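Local coordinates for fucoxanthin chlorophyll a/c-binding protein Lhcq11 (Chaetoceros gracilis, PDB 6L4U) that probably harvests light for photosynthesis, holding chlorophylls a and c together with carotenoids in a helical membrane antenna, at residues Y[100-105]-Y[220-225]. Residues are numbered along the deposited sequence; the frame is centred on the assembly and turned at random.
With KC1 (Chlorophyll c1), chain B.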
loop_
_atom_site.group_PDB
_atom_site.type_symbol
_atom_site.label_atom_id
_atom_site.label_comp_id
_atom_site.label_asym_id
_atom_site.label_seq_id
_atom_site.Cartn_x
_atom_site.Cartn_y
_atom_site.Cartn_z
ATOM N N VAL Y 100 5.678 -56.746 47.735
ATOM C CA VAL Y 100 4.739 -57.001 48.821
ATOM C C VAL Y 100 3.391 -56.344 48.543
ATOM O O VAL Y 100 2.359 -56.828 49.013
ATOM C CB VAL Y 100 5.329 -56.560 50.177
ATOM C CG1 VAL Y 100 6.624 -57.298 50.447
ATOM C CG2 VAL Y 100 5.561 -55.062 50.233
ATOM N N LYS Y 101 3.358 -55.265 47.758
ATOM C CA LYS Y 101 2.066 -54.688 47.407
ATOM C C LYS Y 101 1.369 -55.521 46.343
ATOM O O LYS Y 101 0.137 -55.608 46.327
ATOM C CB LYS Y 101 2.229 -53.245 46.938
ATOM C CG LYS Y 101 0.926 -52.468 46.950
ATOM C CD LYS Y 101 1.074 -51.115 46.301
ATOM C CE LYS Y 101 0.864 -50.006 47.309
ATOM N NZ LYS Y 101 0.585 -48.710 46.641
ATOM N N HIS Y 102 2.141 -56.136 45.446
ATOM C CA HIS Y 102 1.568 -57.105 44.522
ATOM C C HIS Y 102 1.113 -58.359 45.253
ATOM O O HIS Y 102 0.108 -58.968 44.870
ATOM C CB HIS Y 102 2.584 -57.484 43.450
ATOM C CG HIS Y 102 2.588 -56.579 42.260
ATOM N ND1 HIS Y 102 3.360 -55.442 42.192
ATOM C CD2 HIS Y 102 1.933 -56.662 41.078
ATOM C CE1 HIS Y 102 3.174 -54.856 41.024
ATOM N NE2 HIS Y 102 2.309 -55.573 40.331
ATOM N N GLY Y 103 1.839 -58.755 46.300
ATOM C CA GLY Y 103 1.510 -59.990 46.992
ATOM C C GLY Y 103 0.283 -59.863 47.870
ATOM O O GLY Y 103 -0.621 -60.700 47.815
ATOM N N ARG Y 104 0.225 -58.800 48.678
ATOM C CA ARG Y 104 -0.865 -58.633 49.632
ATOM C C ARG Y 104 -2.191 -58.317 48.953
ATOM O O ARG Y 104 -3.247 -58.541 49.551
ATOM C CB ARG Y 104 -0.503 -57.541 50.640
ATOM C CG ARG Y 104 0.677 -57.919 51.523
ATOM C CD ARG Y 104 1.025 -56.837 52.524
ATOM N NE ARG Y 104 1.648 -55.658 51.941
ATOM C CZ ARG Y 104 2.308 -54.749 52.650
ATOM N NH1 ARG Y 104 2.429 -54.893 53.962
ATOM N NH2 ARG Y 104 2.850 -53.699 52.052
ATOM N N ILE Y 105 -2.164 -57.820 47.720
ATOM C CA ILE Y 105 -3.400 -57.661 46.965
ATOM C C ILE Y 105 -3.833 -58.993 46.366
ATOM O O ILE Y 105 -5.007 -59.369 46.447
ATOM C CB ILE Y 105 -3.220 -56.566 45.897
ATOM C CG1 ILE Y 105 -3.134 -55.201 46.578
ATOM C CG2 ILE Y 105 -4.360 -56.585 44.885
ATOM C CD1 ILE Y 105 -3.024 -54.040 45.630
ATOM N N LEU Y 220 3.097 -66.999 46.147
ATOM C CA LEU Y 220 2.306 -68.107 45.630
ATOM C C LEU Y 220 0.898 -67.650 45.265
ATOM O O LEU Y 220 0.233 -68.273 44.432
ATOM C CB LEU Y 220 2.282 -69.236 46.661
ATOM C CG LEU Y 220 1.902 -70.649 46.218
ATOM C CD1 LEU Y 220 2.796 -71.659 46.908
ATOM C CD2 LEU Y 220 0.460 -70.941 46.551
ATOM N N ALA Y 221 0.432 -66.552 45.862
ATOM C CA ALA Y 221 -0.878 -66.028 45.499
ATOM C C ALA Y 221 -0.865 -65.361 44.134
ATOM O O ALA Y 221 -1.854 -65.449 43.399
ATOM C CB ALA Y 221 -1.360 -65.037 46.550
ATOM N N MET Y 222 0.234 -64.687 43.783
ATOM C CA MET Y 222 0.300 -64.000 42.498
ATOM C C MET Y 222 0.362 -64.994 41.347
ATOM O O MET Y 222 -0.247 -64.770 40.295
ATOM C CB MET Y 222 1.491 -63.043 42.476
ATOM C CG MET Y 222 1.532 -62.144 43.696
ATOM S SD MET Y 222 3.140 -61.465 44.135
ATOM C CE MET Y 222 3.684 -60.852 42.562
ATOM N N ILE Y 223 1.060 -66.116 41.534
ATOM C CA ILE Y 223 0.987 -67.174 40.532
ATOM C C ILE Y 223 -0.315 -67.955 40.673
ATOM O O ILE Y 223 -0.730 -68.655 39.741
ATOM C CB ILE Y 223 2.218 -68.095 40.613
ATOM C CG1 ILE Y 223 2.264 -68.822 41.952
ATOM C CG2 ILE Y 223 3.490 -67.296 40.415
ATOM C CD1 ILE Y 223 3.303 -69.899 42.024
ATOM N N GLY Y 224 -0.980 -67.855 41.826
ATOM C CA GLY Y 224 -2.307 -68.432 41.951
ATOM C C GLY Y 224 -3.372 -67.579 41.289
ATOM O O GLY Y 224 -4.297 -68.101 40.661
ATOM N N VAL Y 225 -3.259 -66.255 41.424
ATOM C CA VAL Y 225 -4.172 -65.343 40.743
ATOM C C VAL Y 225 -3.947 -65.330 39.237
ATOM O O VAL Y 225 -4.919 -65.414 38.472
ATOM C CB VAL Y 225 -4.042 -63.932 41.345
ATOM C CG1 VAL Y 225 -4.707 -62.899 40.472
ATOM C CG2 VAL Y 225 -4.683 -63.899 42.717
HETATM N NB KC1 B . -3.219 -46.805 43.274
HETATM N ND KC1 B . -1.048 -50.215 42.857
HETATM C C1A KC1 B . 0.905 -47.709 43.137
HETATM C C1B KC1 B . -2.779 -45.558 43.159
HETATM C C1C KC1 B . -4.941 -49.320 43.040
HETATM C C1D KC1 B . -1.313 -51.614 42.705
HETATM C C2A KC1 B . 1.896 -46.568 43.270
HETATM C C2B KC1 B . -3.803 -44.539 42.821
HETATM C C2C KC1 B . -5.949 -50.398 43.176
HETATM C C2D KC1 B . -0.125 -52.490 42.622
HETATM C C3A KC1 B . 0.994 -45.363 43.410
HETATM C C3B KC1 B . -5.034 -45.357 42.769
HETATM C C3C KC1 B . -5.146 -51.625 43.032
HETATM C C3D KC1 B . 0.950 -51.468 42.745
HETATM C C4A KC1 B . -0.325 -46.033 43.262
HETATM C C4B KC1 B . -4.542 -46.739 43.071
HETATM C C4C KC1 B . -3.774 -51.087 42.828
HETATM C C4D KC1 B . 0.341 -50.227 42.868
HETATM C CAA KC1 B . 2.779 -46.357 42.020
HETATM C CAB KC1 B . -6.410 -44.872 42.477
HETATM C CAC KC1 B . -5.609 -53.059 43.076
HETATM C CAD KC1 B . 2.417 -51.258 42.778
HETATM C CBA KC1 B . 2.272 -45.459 40.885
HETATM C CBB KC1 B . -7.263 -45.488 41.678
HETATM C CBC KC1 B . -5.907 -53.462 41.650
HETATM C CBD KC1 B . 2.684 -49.815 42.930
HETATM C CED KC1 B . 4.080 -48.012 45.931
HETATM C CGA KC1 B . 1.350 -46.147 39.908
HETATM C CGD KC1 B . 3.576 -49.591 44.110
HETATM C CHA KC1 B . 1.341 -49.152 43.008
HETATM C CHB KC1 B . -1.364 -45.204 43.288
HETATM C CHC KC1 B . -5.406 -47.928 43.136
HETATM C CHD KC1 B . -2.697 -52.079 42.642
HETATM C CMA KC1 B . 1.095 -44.826 44.831
HETATM C CMB KC1 B . -3.635 -43.061 42.598
HETATM C CMC KC1 B . -7.430 -50.268 43.407
HETATM C CMD KC1 B . 0.111 -53.963 42.470
HETATM N NA KC1 B . -0.334 -47.361 43.113
HETATM N NC KC1 B . -3.674 -49.734 42.847
HETATM O O1A KC1 B . 0.191 -46.375 40.201
HETATM O O1D KC1 B . 4.706 -50.044 44.124
HETATM O O2A KC1 B . 1.827 -46.508 38.584
HETATM O O2D KC1 B . 3.136 -48.820 45.248
HETATM O OBD KC1 B . 3.302 -52.180 42.691
HETATM MG MG KC1 B . -2.069 -48.495 43.227
#
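Helices 89-115 and 208-230 come close where Gly103 faces Met222, their CA atoms 6.1 Å apart, and no hydrogen bond links the two segments. Met222 SD lies against the Gly103 backbone, 3.6 Å from Gly103 CA. The Met222 chain bends at chi3 (48°), and its methyl CE ends 3.7 Å from His102 CB, approaching the imidazole obliquely. Chlorophyll c1 meets the same ring over a face, where its methyl CMD stands 3.3 Å above the plane of the His102 ring, over its centre. Ring rotation is fixed from both nitrogens: His102 ND1 is hydrogen-bonded to Ser98 O, one turn earlier, and NE2 ligates the magnesium of a chlorophyll a. An alanine in place of His102 would probably leave that magnesium without this ligand and take away the ring surface on which the chlorophyll c1 methyl CMD rests. The chlorophyll c1 is gripped further by Lys101, whose otherwise extended chain, bent at chi3 (-115°), brings NZ within 2.9 Å of ester oxygen O2D, to which it donates, with a weak second bond to Glu162; Ile105 CD1 packs 3.6 Å from CHD of the macrocycle. Beyond the segments, Met222 and Val225 also touch Ala106, extending the helix packing. A buried interhelical contact beside a histidine-ligated chlorophyll, with a carotenoid touching both His102 and Met222, is characteristic of the membrane core of the chlorophyll a/b-binding (LHC) fold.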